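Local coordinates for resiniferatoxin-binding, phosphotriesterase-related protein (Rhodobacter sphaeroides 2.4.1, PDB 3K2G) that probably hydrolyses phosphoric ester bonds with a pair of zinc ions held at the mouth of a TIM barrel of the phosphotriesterase family, at residues B[217-222]-B[251-257]; B[239-243]-B[278-283]; B[15-19]-B[128-132]; B[5-11]-B[200-205]. One frame throughout, in Å; residues are numbered along the deposited sequence.

Contacts 1 and 2 take up consecutive pieces of the chain after barrel strand 234-236, the helix 246-255 and the loop leading to it, and they touch where L252 packs on M239. Contacts 3 and 4 bring the N-terminal arm against the barrel, on the other side of the chain's centre from contact 2; they meet through R15 and C9. Contact 3 is buried and mostly apolar, with one backbone bond and one water. Contact 1 is also largely buried, but an arginine, a histidine and an aspartate form a polar rim over its leucines. Contact 2 has no direct hydrogen bond and relies on proline and imidazole packing plus a water. Contact 4, farthest out and partly buried, combines a salt bridge with backbone bonds.

Contact 1 of 4, residues B[217-222]-B[251-257]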
loop_
_atom_site.group_PDB
_atom_site.type_symbol
_atom_site.label_atom_id
_atom_site.label_comp_id
_atom_site.label_asym_id
_atom_site.label_seq_id
_atom_site.Cartn_x
_atom_site.Cartn_y
_atom_site.Cartn_z
ATOM N N ALA B 217 11.576 -8.911 18.153
ATOM C CA ALA B 217 10.955 -10.226 18.320
ATOM C C ALA B 217 11.736 -11.419 17.764
ATOM O O ALA B 217 11.840 -12.453 18.429
ATOM C CB ALA B 217 9.547 -10.212 17.737
ATOM N N HIS B 218 12.277 -11.298 16.553
ATOM C CA HIS B 218 13.025 -12.412 15.984
ATOM C C HIS B 218 14.302 -12.688 16.776
ATOM O O HIS B 218 14.709 -13.840 16.916
ATOM C CB HIS B 218 13.338 -12.160 14.505
ATOM C CG HIS B 218 12.211 -12.517 13.581
ATOM N ND1 HIS B 218 11.791 -13.815 13.385
ATOM C CD2 HIS B 218 11.398 -11.744 12.822
ATOM C CE1 HIS B 218 10.769 -13.826 12.549
ATOM N NE2 HIS B 218 10.509 -12.580 12.194
ATOM N N ARG B 219 14.933 -11.642 17.303
ATOM C CA ARG B 219 16.141 -11.835 18.101
ATOM C C ARG B 219 15.751 -12.525 19.411
ATOM O O ARG B 219 16.500 -13.350 19.943
ATOM C CB ARG B 219 16.817 -10.492 18.406
ATOM C CG ARG B 219 18.015 -10.627 19.343
ATOM C CD ARG B 219 18.668 -9.291 19.680
ATOM N NE ARG B 219 19.747 -9.458 20.654
ATOM C CZ ARG B 219 20.417 -8.456 21.218
ATOM N NH1 ARG B 219 20.124 -7.200 20.907
ATOM N NH2 ARG B 219 21.379 -8.712 22.098
ATOM N N VAL B 220 14.573 -12.175 19.926
ATOM C CA VAL B 220 14.062 -12.768 21.160
ATOM C C VAL B 220 13.827 -14.255 20.943
ATOM O O VAL B 220 14.254 -15.075 21.752
ATOM C CB VAL B 220 12.715 -12.119 21.616
ATOM C CG1 VAL B 220 11.970 -13.051 22.572
ATOM C CG2 VAL B 220 12.980 -10.792 22.315
ATOM N N LEU B 221 13.148 -14.601 19.849
ATOM C CA LEU B 221 12.873 -16.006 19.553
ATOM C C LEU B 221 14.156 -16.780 19.265
ATOM O O LEU B 221 14.257 -17.965 19.592
ATOM C CB LEU B 221 11.905 -16.137 18.373
ATOM C CG LEU B 221 10.475 -15.642 18.624
ATOM C CD1 LEU B 221 9.597 -15.969 17.412
ATOM C CD2 LEU B 221 9.900 -16.294 19.885
ATOM N N ASP B 222 15.131 -16.114 18.652
ATOM C CA ASP B 222 16.409 -16.761 18.355
ATOM C C ASP B 222 17.042 -17.217 19.670
ATOM O O ASP B 222 17.590 -18.317 19.761
ATOM C CB ASP B 222 17.371 -15.790 17.651
ATOM C CG ASP B 222 17.062 -15.612 16.167
ATOM O OD1 ASP B 222 16.122 -16.250 15.653
ATOM O OD2 ASP B 222 17.776 -14.822 15.514
ATOM N N THR B 251 5.832 -13.689 10.028
ATOM C CA THR B 251 7.013 -14.537 10.124
ATOM C C THR B 251 7.263 -15.007 11.552
ATOM O O THR B 251 7.849 -16.070 11.773
ATOM C CB THR B 251 8.261 -13.823 9.572
ATOM O OG1 THR B 251 8.414 -12.551 10.208
ATOM C CG2 THR B 251 8.129 -13.638 8.064
ATOM N N LEU B 252 6.813 -14.211 12.521
ATOM C CA LEU B 252 6.952 -14.570 13.924
ATOM C C LEU B 252 5.951 -15.670 14.212
ATOM O O LEU B 252 6.266 -16.638 14.904
ATOM C CB LEU B 252 6.657 -13.368 14.819
ATOM C CG LEU B 252 7.727 -12.277 14.770
ATOM C CD1 LEU B 252 7.180 -11.002 15.415
ATOM C CD2 LEU B 252 8.984 -12.768 15.483
ATOM N N ALA B 253 4.745 -15.522 13.668
ATOM C CA ALA B 253 3.703 -16.516 13.869
ATOM C C ALA B 253 4.137 -17.843 13.256
ATOM O O ALA B 253 3.936 -18.903 13.849
ATOM C CB ALA B 253 2.396 -16.046 13.235
ATOM N N GLN B 254 4.743 -17.767 12.069
ATOM C CA GLN B 254 5.207 -18.945 11.352
ATOM C C GLN B 254 6.249 -19.723 12.165
ATOM O O GLN B 254 6.302 -20.954 12.102
ATOM C CB GLN B 254 5.798 -18.540 10.000
ATOM C CG GLN B 254 6.331 -19.718 9.189
ATOM C CD GLN B 254 5.244 -20.714 8.832
ATOM O OE1 GLN B 254 4.286 -20.371 8.151
ATOM N NE2 GLN B 254 5.390 -21.952 9.294
ATOM N N ARG B 255 7.076 -19.010 12.923
ATOM C CA ARG B 255 8.075 -19.681 13.744
ATOM C C ARG B 255 7.378 -20.456 14.855
ATOM O O ARG B 255 7.971 -21.344 15.460
ATOM C CB ARG B 255 9.081 -18.679 14.326
ATOM C CG ARG B 255 10.007 -18.083 13.274
ATOM C CD ARG B 255 11.070 -17.168 13.878
ATOM N NE ARG B 255 12.117 -17.905 14.585
ATOM C CZ ARG B 255 13.201 -17.343 15.115
ATOM N NH1 ARG B 255 13.390 -16.035 15.020
ATOM N NH2 ARG B 255 14.104 -18.091 15.733
ATOM N N GLY B 256 6.115 -20.113 15.120
ATOM C CA GLY B 256 5.355 -20.825 16.136
ATOM C C GLY B 256 4.913 -20.057 17.375
ATOM O O GLY B 256 4.077 -20.536 18.147
ATOM N N ALA B 257 5.455 -18.859 17.564
ATOM C CA ALA B 257 5.122 -18.060 18.732
ATOM C C ALA B 257 3.732 -17.448 18.665
ATOM O O ALA B 257 3.206 -17.174 17.589
ATOM C CB ALA B 257 6.162 -16.956 18.921
#
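Two neighbouring outer helices of the TIM barrel, 217-226 and 246-255, pack nearly parallel here, with H218 and R255 bridging between them. Their short axes lie 10.7 Å apart and cross at 16°. The H218 ring is held by both of its nitrogens: NE2 donates to T251 OG1 over 2.9 Å, and ND1 accepts from R255 NH1 at 3.2 Å, both partners lying close to the ring plane. Histidine suits this place because its ring can give on one side and take on the other. T251 OG1 accepts through a lone pair while also bonding to V247 O one turn back in its helix. Beneath the ring, L252 CD2 makes a CH-pi contact 3.5 Å from the ring centroid, almost on the normal. The bend of R255 at chi3 (73°) carries its guanidinium across to D222, where NH1 and NH2 both grip OD1, the NH2 bond being 2.7 Å. NH1 also reaches the H218 carbonyl, which already accepts from D222 N, and L221 CB lies over one guanidinium face. Farther in, the contact turns apolar and tight: A217 CB is 3.4 Å from L252 CD1, while L221 CD1 reaches A257 CB just past the Schellman motif at G256. E225 gives R255 a second acidic partner, Q254 of a second subunit packs on H218 and R255, and L221, L252 and A257 all rest on L236 of the barrel strand 234-236.

Contact 2 of 4, residues B[239-243]-B[278-283]; sequences MNPSH and PSDDEV
P278 comes up against H243 and N240, and with it the loop after barrel strand 234-236 meets the start of helix 280-292. Its CB lies 3.4 Å from H243 CD2, the proline and the imidazole running past each other in opposite directions, while its CG approaches the backbone O of N240 at 3.4 Å. Proline suits the place because its rigid, apolar ring offers a firm carbon surface to the imidazole and to the N240 backbone. S279 follows at the N-cap. Its OG accepts from E282 N, and its own backbone N donates to E282 OE1 over 2.8 Å in an almost straight bond (174°), on the lone pair away from the other oxygen; together these make a capping box. That bond folds the carboxylate back over the helix start; nearer the backbone, E282 CB lies 3.8 Å from the centroid of the H243 ring in a CH-pi contact over one face. H243 turns to meet it with CG set between the backbone N and the carbonyl carbon (chi1 70°). A water joins H243 ND1 to E282 O, 2.8 Å from each. V283, one residue on, presses CG2 to within 4.0 Å of N240 CB, and F261 of barrel strand 258-261 backs both residues. With no direct hydrogen bond between the segments, the contact rests on van der Waals and CH-pi packing with one bridging water, and the nearby E282 carboxylate may favour positive charge on the imidazole.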
loop_
_atom_site.group_PDB
_atom_site.type_symbol
_atom_site.label_atom_id
_atom_site.label_comp_id
_atom_site.label_asym_id
_atom_site.label_seq_id
_atom_site.Cartn_x
_atom_site.Cartn_y
_atom_site.Cartn_z
HETATM N N MSE B 239 2.060 -6.825 20.628
HETATM C CA MSE B 239 2.192 -6.855 19.179
HETATM C C MSE B 239 1.452 -5.708 18.494
HETATM O O MSE B 239 1.777 -5.347 17.367
HETATM C CB MSE B 239 1.680 -8.187 18.647
HETATM C CG MSE B 239 2.539 -9.372 19.092
HETATM SE SE MSE B 239 4.417 -9.155 18.648
HETATM C CE MSE B 239 4.221 -9.089 16.722
ATOM N N ASN B 240 0.469 -5.133 19.187
ATOM C CA ASN B 240 -0.344 -4.043 18.643
ATOM C C ASN B 240 0.386 -2.975 17.826
ATOM O O ASN B 240 -0.029 -2.663 16.715
ATOM C CB ASN B 240 -1.127 -3.346 19.763
ATOM C CG ASN B 240 -2.078 -4.280 20.483
ATOM O OD1 ASN B 240 -3.300 -4.106 20.437
ATOM N ND2 ASN B 240 -1.524 -5.278 21.155
ATOM N N PRO B 241 1.473 -2.399 18.365
ATOM C CA PRO B 241 2.224 -1.358 17.651
ATOM C C PRO B 241 2.857 -1.739 16.317
ATOM O O PRO B 241 3.195 -0.858 15.528
ATOM C CB PRO B 241 3.278 -0.926 18.673
ATOM C CG PRO B 241 2.619 -1.221 19.997
ATOM C CD PRO B 241 2.001 -2.569 19.731
ATOM N N SER B 242 3.037 -3.033 16.063
ATOM C CA SER B 242 3.643 -3.462 14.807
ATOM C C SER B 242 2.608 -3.969 13.810
ATOM O O SER B 242 2.931 -4.705 12.877
ATOM C CB SER B 242 4.717 -4.534 15.063
ATOM O OG SER B 242 4.200 -5.664 15.749
ATOM N N HIS B 243 1.360 -3.548 14.006
ATOM C CA HIS B 243 0.253 -3.935 13.136
ATOM C C HIS B 243 0.494 -3.592 11.666
ATOM O O HIS B 243 -0.057 -4.239 10.779
ATOM C CB HIS B 243 -1.029 -3.235 13.584
ATOM C CG HIS B 243 -1.029 -1.760 13.325
ATOM N ND1 HIS B 243 -1.411 -1.216 12.116
ATOM C CD2 HIS B 243 -0.672 -0.716 14.112
ATOM C CE1 HIS B 243 -1.292 0.100 12.171
ATOM N NE2 HIS B 243 -0.846 0.428 13.371
ATOM N N PRO B 278 -1.732 2.245 18.702
ATOM C CA PRO B 278 -2.586 2.145 17.517
ATOM C C PRO B 278 -4.053 2.010 17.900
ATOM O O PRO B 278 -4.370 1.707 19.050
ATOM C CB PRO B 278 -2.056 0.894 16.825
ATOM C CG PRO B 278 -1.732 0.014 17.989
ATOM C CD PRO B 278 -1.022 0.973 18.943
ATOM N N SER B 279 -4.937 2.224 16.929
ATOM C CA SER B 279 -6.380 2.131 17.153
ATOM C C SER B 279 -6.849 0.685 17.067
ATOM O O SER B 279 -6.195 -0.145 16.439
ATOM C CB SER B 279 -7.129 2.935 16.098
ATOM O OG SER B 279 -7.070 2.273 14.850
ATOM N N ASP B 280 -7.997 0.390 17.666
ATOM C CA ASP B 280 -8.513 -0.972 17.618
ATOM C C ASP B 280 -8.853 -1.398 16.193
ATOM O O ASP B 280 -8.801 -2.585 15.867
ATOM C CB ASP B 280 -9.730 -1.117 18.531
ATOM C CG ASP B 280 -9.344 -1.130 20.000
ATOM O OD1 ASP B 280 -8.139 -1.333 20.296
ATOM O OD2 ASP B 280 -10.241 -0.950 20.855
ATOM N N ASP B 281 -9.203 -0.436 15.342
ATOM C CA ASP B 281 -9.509 -0.769 13.956
ATOM C C ASP B 281 -8.232 -1.209 13.237
ATOM O O ASP B 281 -8.249 -2.176 12.476
ATOM C CB ASP B 281 -10.137 0.421 13.220
ATOM C CG ASP B 281 -11.661 0.361 13.197
ATOM O OD1 ASP B 281 -12.238 -0.696 13.539
ATOM O OD2 ASP B 281 -12.286 1.372 12.822
ATOM N N GLU B 282 -7.124 -0.511 13.481
ATOM C CA GLU B 282 -5.859 -0.871 12.845
ATOM C C GLU B 282 -5.435 -2.267 13.293
ATOM O O GLU B 282 -4.942 -3.062 12.496
ATOM C CB GLU B 282 -4.766 0.135 13.211
ATOM C CG GLU B 282 -4.961 1.527 12.624
ATOM C CD GLU B 282 -3.931 2.511 13.141
ATOM O OE1 GLU B 282 -3.884 2.720 14.369
ATOM O OE2 GLU B 282 -3.167 3.073 12.328
ATOM N N VAL B 283 -5.633 -2.561 14.573
ATOM C CA VAL B 283 -5.277 -3.864 15.112
ATOM C C VAL B 283 -6.200 -4.944 14.560
ATOM O O VAL B 283 -5.747 -6.035 14.210
ATOM C CB VAL B 283 -5.344 -3.856 16.652
ATOM C CG1 VAL B 283 -5.238 -5.274 17.199
ATOM C CG2 VAL B 283 -4.210 -2.996 17.195
HETATM O O HOH W 1 -3.265 -2.400 10.404
#

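Contact 3 of 4, residues B[15-19]-B[128-132]; sequences RIMTV and QVVMG
V19 and V129 share the only direct hydrogen bond of the contact: V19 N donates to V129 O over 2.9 Å, meeting the oxygen almost head-on at a C=O...N angle of 175°. A second polar link runs through a water, which gives a proton to M17 O at 2.8 Å and takes one from M131 N at 2.9 Å, satisfying two buried backbone groups. One bond and one water are all the backbones exchange because the strands cross rather than pair, at 85°. Strand 15-18 belongs to a small antiparallel hairpin with 21-24, laid across the barrel strand 128-131, whose regular parallel partner is 102-105. Apolar contacts follow. The two methyls of V19 fork over one face of the strand, CG2 4.1 Å from V129 CB and CG1 3.9 Å from M131 CB, and both V19 and V129 lean on L118 of helix 115-125. From the alternate face V130 sends CG2 to I16 CG2, 4.0 Å away. Carbons also meet carbonyls: V130 CG1 approaches M17 O, and T18 CB comes to 3.3 Å from V129 O. With OG1 set between the backbone N and the carbonyl carbon (chi1 71°), the T18 hydroxyl bonds to G21 O at the start of the partner strand 21-24.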
loop_
_atom_site.group_PDB
_atom_site.type_symbol
_atom_site.label_atom_id
_atom_site.label_comp_id
_atom_site.label_asym_id
_atom_site.label_seq_id
_atom_site.Cartn_x
_atom_site.Cartn_y
_atom_site.Cartn_z
ATOM N N ARG B 15 -3.318 -29.964 32.263
ATOM C CA ARG B 15 -3.783 -29.194 33.413
ATOM C C ARG B 15 -3.126 -27.812 33.403
ATOM O O ARG B 15 -2.165 -27.586 32.671
ATOM C CB ARG B 15 -3.433 -29.927 34.714
ATOM C CG ARG B 15 -4.049 -31.322 34.834
ATOM C CD ARG B 15 -3.704 -31.967 36.179
ATOM N NE ARG B 15 -2.295 -32.338 36.276
ATOM C CZ ARG B 15 -1.767 -33.434 35.729
ATOM N NH1 ARG B 15 -2.534 -34.273 35.044
ATOM N NH2 ARG B 15 -0.471 -33.690 35.866
ATOM N N ILE B 16 -3.653 -26.896 34.211
ATOM C CA ILE B 16 -3.114 -25.540 34.303
ATOM C C ILE B 16 -3.023 -25.126 35.763
ATOM O O ILE B 16 -3.966 -25.308 36.529
ATOM C CB ILE B 16 -3.997 -24.540 33.534
ATOM C CG1 ILE B 16 -4.042 -24.949 32.058
ATOM C CG2 ILE B 16 -3.446 -23.111 33.683
ATOM C CD1 ILE B 16 -5.023 -24.162 31.225
HETATM N N MSE B 17 -1.879 -24.576 36.148
HETATM C CA MSE B 17 -1.669 -24.162 37.526
HETATM C C MSE B 17 -2.167 -22.760 37.854
HETATM O O MSE B 17 -1.595 -21.778 37.392
HETATM C CB MSE B 17 -0.186 -24.240 37.874
HETATM C CG MSE B 17 0.120 -23.912 39.337
HETATM SE SE MSE B 17 -0.618 -25.184 40.625
HETATM C CE MSE B 17 0.753 -26.573 40.414
ATOM N N THR B 18 -3.223 -22.673 38.656
ATOM C CA THR B 18 -3.756 -21.377 39.070
ATOM C C THR B 18 -3.304 -21.149 40.512
ATOM O O THR B 18 -2.770 -22.061 41.150
ATOM C CB THR B 18 -5.297 -21.342 39.045
ATOM O OG1 THR B 18 -5.813 -22.142 40.113
ATOM C CG2 THR B 18 -5.823 -21.865 37.730
ATOM N N VAL B 19 -3.522 -19.941 41.024
ATOM C CA VAL B 19 -3.130 -19.611 42.391
ATOM C C VAL B 19 -3.852 -20.474 43.419
ATOM O O VAL B 19 -3.455 -20.529 44.582
ATOM C CB VAL B 19 -3.422 -18.140 42.719
ATOM C CG1 VAL B 19 -2.568 -17.239 41.845
ATOM C CG2 VAL B 19 -4.904 -17.855 42.517
ATOM N N GLN B 128 -10.812 -17.543 37.854
ATOM C CA GLN B 128 -9.554 -18.264 38.037
ATOM C C GLN B 128 -8.378 -17.385 37.631
ATOM O O GLN B 128 -8.405 -16.750 36.577
ATOM C CB GLN B 128 -9.571 -19.547 37.201
ATOM C CG GLN B 128 -10.813 -20.387 37.445
ATOM C CD GLN B 128 -10.979 -21.518 36.448
ATOM O OE1 GLN B 128 -10.853 -21.321 35.237
ATOM N NE2 GLN B 128 -11.283 -22.707 36.952
ATOM N N VAL B 129 -7.349 -17.354 38.474
ATOM C CA VAL B 129 -6.165 -16.546 38.216
ATOM C C VAL B 129 -4.869 -17.346 38.110
ATOM O O VAL B 129 -4.538 -18.141 38.999
ATOM C CB VAL B 129 -5.984 -15.472 39.318
ATOM C CG1 VAL B 129 -4.686 -14.707 39.110
ATOM C CG2 VAL B 129 -7.167 -14.518 39.302
ATOM N N VAL B 130 -4.140 -17.123 37.019
ATOM C CA VAL B 130 -2.857 -17.779 36.780
ATOM C C VAL B 130 -1.756 -16.756 37.061
ATOM O O VAL B 130 -1.833 -15.621 36.585
ATOM C CB VAL B 130 -2.726 -18.258 35.319
ATOM C CG1 VAL B 130 -1.343 -18.839 35.096
ATOM C CG2 VAL B 130 -3.794 -19.303 35.013
HETATM N N MSE B 131 -0.737 -17.166 37.818
HETATM C CA MSE B 131 0.365 -16.276 38.199
HETATM C C MSE B 131 1.673 -16.482 37.435
HETATM O O MSE B 131 2.104 -17.617 37.198
HETATM C CB MSE B 131 0.620 -16.418 39.702
HETATM C CG MSE B 131 1.802 -15.625 40.260
HETATM SE SE MSE B 131 1.805 -15.712 42.220
HETATM C CE MSE B 131 2.308 -17.598 42.368
ATOM N N GLY B 132 2.294 -15.365 37.060
ATOM C CA GLY B 132 3.546 -15.399 36.331
ATOM C C GLY B 132 4.768 -15.354 37.225
ATOM O O GLY B 132 4.666 -15.466 38.447
HETATM O O HOH W 2 -0.643 -19.780 39.116
#

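Contact 4 of 4, residues B[5-11]-B[200-205]; sequences ELSPCHV and VRTGLP
R201, in the last turn of helix 186-202, reaches out to E5 in the N-terminal arm. From CB onward its aliphatic chain passes obliquely by the acid, CB, CG and CD all within 3.6 Å of E5 OE1. The bend at chi3 (62°) then brings the flat end round to the carboxylate: NE donates to OE1 at 2.8 Å and NH2 to OE2 at 2.8 Å, a side-on, two-pronged salt bridge with each oxygen used on its syn side and the two planes only 23° apart. NH2 has a second acid in D155. Behind this pair the arm follows the helix end through its backbone. A water joins E5 N to R201 O, S7 N donates to T202 O at 2.8 Å, and V11 N to G203 O, also at 2.8 Å. Glycine fits at 203, where phi is positive (76°) and L6 and H10 close in on its bare CA. S7 CB packs 3.8 Å from L204 CG, its short side chain letting the backbones approach closely enough to bond, and branched V11 offers CG1 to P205 CG at 3.8 Å. T202 keeps its hydroxyl for A198 O and L204 N. R201 O and T202 O, at the helix end, take their donors from the water and S7 N, and V11 N continues the pairing just past the helix; the salt bridge, on the more exposed side, adds a charged clasp probably moderated by solvent.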
loop_
_atom_site.group_PDB
_atom_site.type_symbol
_atom_site.label_atom_id
_atom_site.label_comp_id
_atom_site.label_asym_id
_atom_site.label_seq_id
_atom_site.Cartn_x
_atom_site.Cartn_y
_atom_site.Cartn_z
ATOM N N GLU B 5 11.882 -32.098 36.426
ATOM C CA GLU B 5 11.585 -30.868 37.165
ATOM C C GLU B 5 10.311 -30.247 36.603
ATOM O O GLU B 5 9.987 -29.098 36.892
ATOM C CB GLU B 5 12.730 -29.856 37.019
ATOM C CG GLU B 5 14.028 -30.232 37.707
ATOM C CD GLU B 5 15.112 -29.178 37.520
ATOM O OE1 GLU B 5 15.592 -29.008 36.378
ATOM O OE2 GLU B 5 15.481 -28.515 38.513
ATOM N N LEU B 6 9.597 -31.016 35.792
ATOM C CA LEU B 6 8.369 -30.543 35.172
ATOM C C LEU B 6 7.293 -30.129 36.162
ATOM O O LEU B 6 7.047 -30.811 37.161
ATOM C CB LEU B 6 7.790 -31.618 34.252
ATOM C CG LEU B 6 8.547 -31.931 32.962
ATOM C CD1 LEU B 6 7.858 -33.069 32.229
ATOM C CD2 LEU B 6 8.602 -30.693 32.091
ATOM N N SER B 7 6.654 -28.999 35.881
ATOM C CA SER B 7 5.564 -28.530 36.719
ATOM C C SER B 7 4.463 -29.572 36.612
ATOM O O SER B 7 4.328 -30.236 35.580
ATOM C CB SER B 7 5.018 -27.200 36.199
ATOM O OG SER B 7 3.673 -27.019 36.617
ATOM N N PRO B 8 3.674 -29.751 37.677
ATOM C CA PRO B 8 2.595 -30.740 37.604
ATOM C C PRO B 8 1.607 -30.312 36.517
ATOM O O PRO B 8 0.771 -31.098 36.080
ATOM C CB PRO B 8 1.980 -30.677 39.000
ATOM C CG PRO B 8 3.154 -30.340 39.858
ATOM C CD PRO B 8 3.842 -29.262 39.055
ATOM N N CYS B 9 1.701 -29.048 36.101
ATOM C CA CYS B 9 0.827 -28.519 35.053
ATOM C C CYS B 9 1.609 -28.062 33.821
ATOM O O CYS B 9 1.322 -27.001 33.251
ATOM C CB CYS B 9 -0.001 -27.349 35.584
ATOM S SG CYS B 9 -1.134 -27.791 36.920
ATOM N N HIS B 10 2.598 -28.854 33.410
ATOM C CA HIS B 10 3.396 -28.519 32.230
ATOM C C HIS B 10 2.474 -28.567 31.014
ATOM O O HIS B 10 1.370 -29.097 31.095
ATOM C CB HIS B 10 4.581 -29.490 32.077
ATOM C CG HIS B 10 4.184 -30.930 31.973
ATOM N ND1 HIS B 10 3.971 -31.559 30.766
ATOM C CD2 HIS B 10 3.962 -31.864 32.928
ATOM C CE1 HIS B 10 3.636 -32.819 30.981
ATOM N NE2 HIS B 10 3.623 -33.030 32.285
ATOM N N VAL B 11 2.916 -28.007 29.892
ATOM C CA VAL B 11 2.080 -27.951 28.697
ATOM C C VAL B 11 1.580 -29.281 28.130
ATOM O O VAL B 11 0.634 -29.301 27.344
ATOM C CB VAL B 11 2.777 -27.149 27.584
ATOM C CG1 VAL B 11 2.959 -25.703 28.049
ATOM C CG2 VAL B 11 4.125 -27.773 27.248
ATOM N N VAL B 200 12.312 -24.954 29.682
ATOM C CA VAL B 200 12.688 -26.331 29.367
ATOM C C VAL B 200 12.534 -27.227 30.597
ATOM O O VAL B 200 11.977 -28.325 30.516
ATOM C CB VAL B 200 14.155 -26.414 28.871
ATOM C CG1 VAL B 200 14.551 -27.874 28.631
ATOM C CG2 VAL B 200 14.316 -25.613 27.583
ATOM N N ARG B 201 13.015 -26.750 31.739
ATOM C CA ARG B 201 12.945 -27.534 32.970
ATOM C C ARG B 201 11.540 -27.744 33.545
ATOM O O ARG B 201 11.207 -28.856 33.952
ATOM C CB ARG B 201 13.869 -26.912 34.024
ATOM C CG ARG B 201 15.340 -26.929 33.614
ATOM C CD ARG B 201 16.200 -25.996 34.465
ATOM N NE ARG B 201 16.222 -26.366 35.880
ATOM C CZ ARG B 201 16.821 -25.649 36.827
ATOM N NH1 ARG B 201 17.447 -24.523 36.508
ATOM N NH2 ARG B 201 16.791 -26.052 38.091
ATOM N N THR B 202 10.708 -26.703 33.552
ATOM C CA THR B 202 9.357 -26.818 34.104
ATOM C C THR B 202 8.278 -27.207 33.087
ATOM O O THR B 202 7.235 -27.749 33.457
ATOM C CB THR B 202 8.909 -25.495 34.777
ATOM O OG1 THR B 202 8.791 -24.466 33.785
ATOM C CG2 THR B 202 9.916 -25.069 35.824
ATOM N N GLY B 203 8.519 -26.920 31.814
ATOM C CA GLY B 203 7.537 -27.249 30.797
ATOM C C GLY B 203 6.361 -26.283 30.801
ATOM O O GLY B 203 5.319 -26.548 30.190
ATOM N N LEU B 204 6.526 -25.158 31.491
ATOM C CA LEU B 204 5.474 -24.140 31.561
ATOM C C LEU B 204 5.600 -23.149 30.412
ATOM O O LEU B 204 6.684 -22.980 29.842
ATOM C CB LEU B 204 5.560 -23.363 32.878
ATOM C CG LEU B 204 5.101 -24.052 34.161
ATOM C CD1 LEU B 204 5.346 -23.131 35.364
ATOM C CD2 LEU B 204 3.622 -24.406 34.038
ATOM N N PRO B 205 4.488 -22.478 30.053
ATOM C CA PRO B 205 4.502 -21.496 28.964
ATOM C C PRO B 205 5.449 -20.346 29.301
ATOM O O PRO B 205 5.705 -20.071 30.470
ATOM C CB PRO B 205 3.053 -21.025 28.901
ATOM C CG PRO B 205 2.285 -22.210 29.389
ATOM C CD PRO B 205 3.118 -22.679 30.552
HETATM O O HOH W 3 12.537 -31.327 33.724
#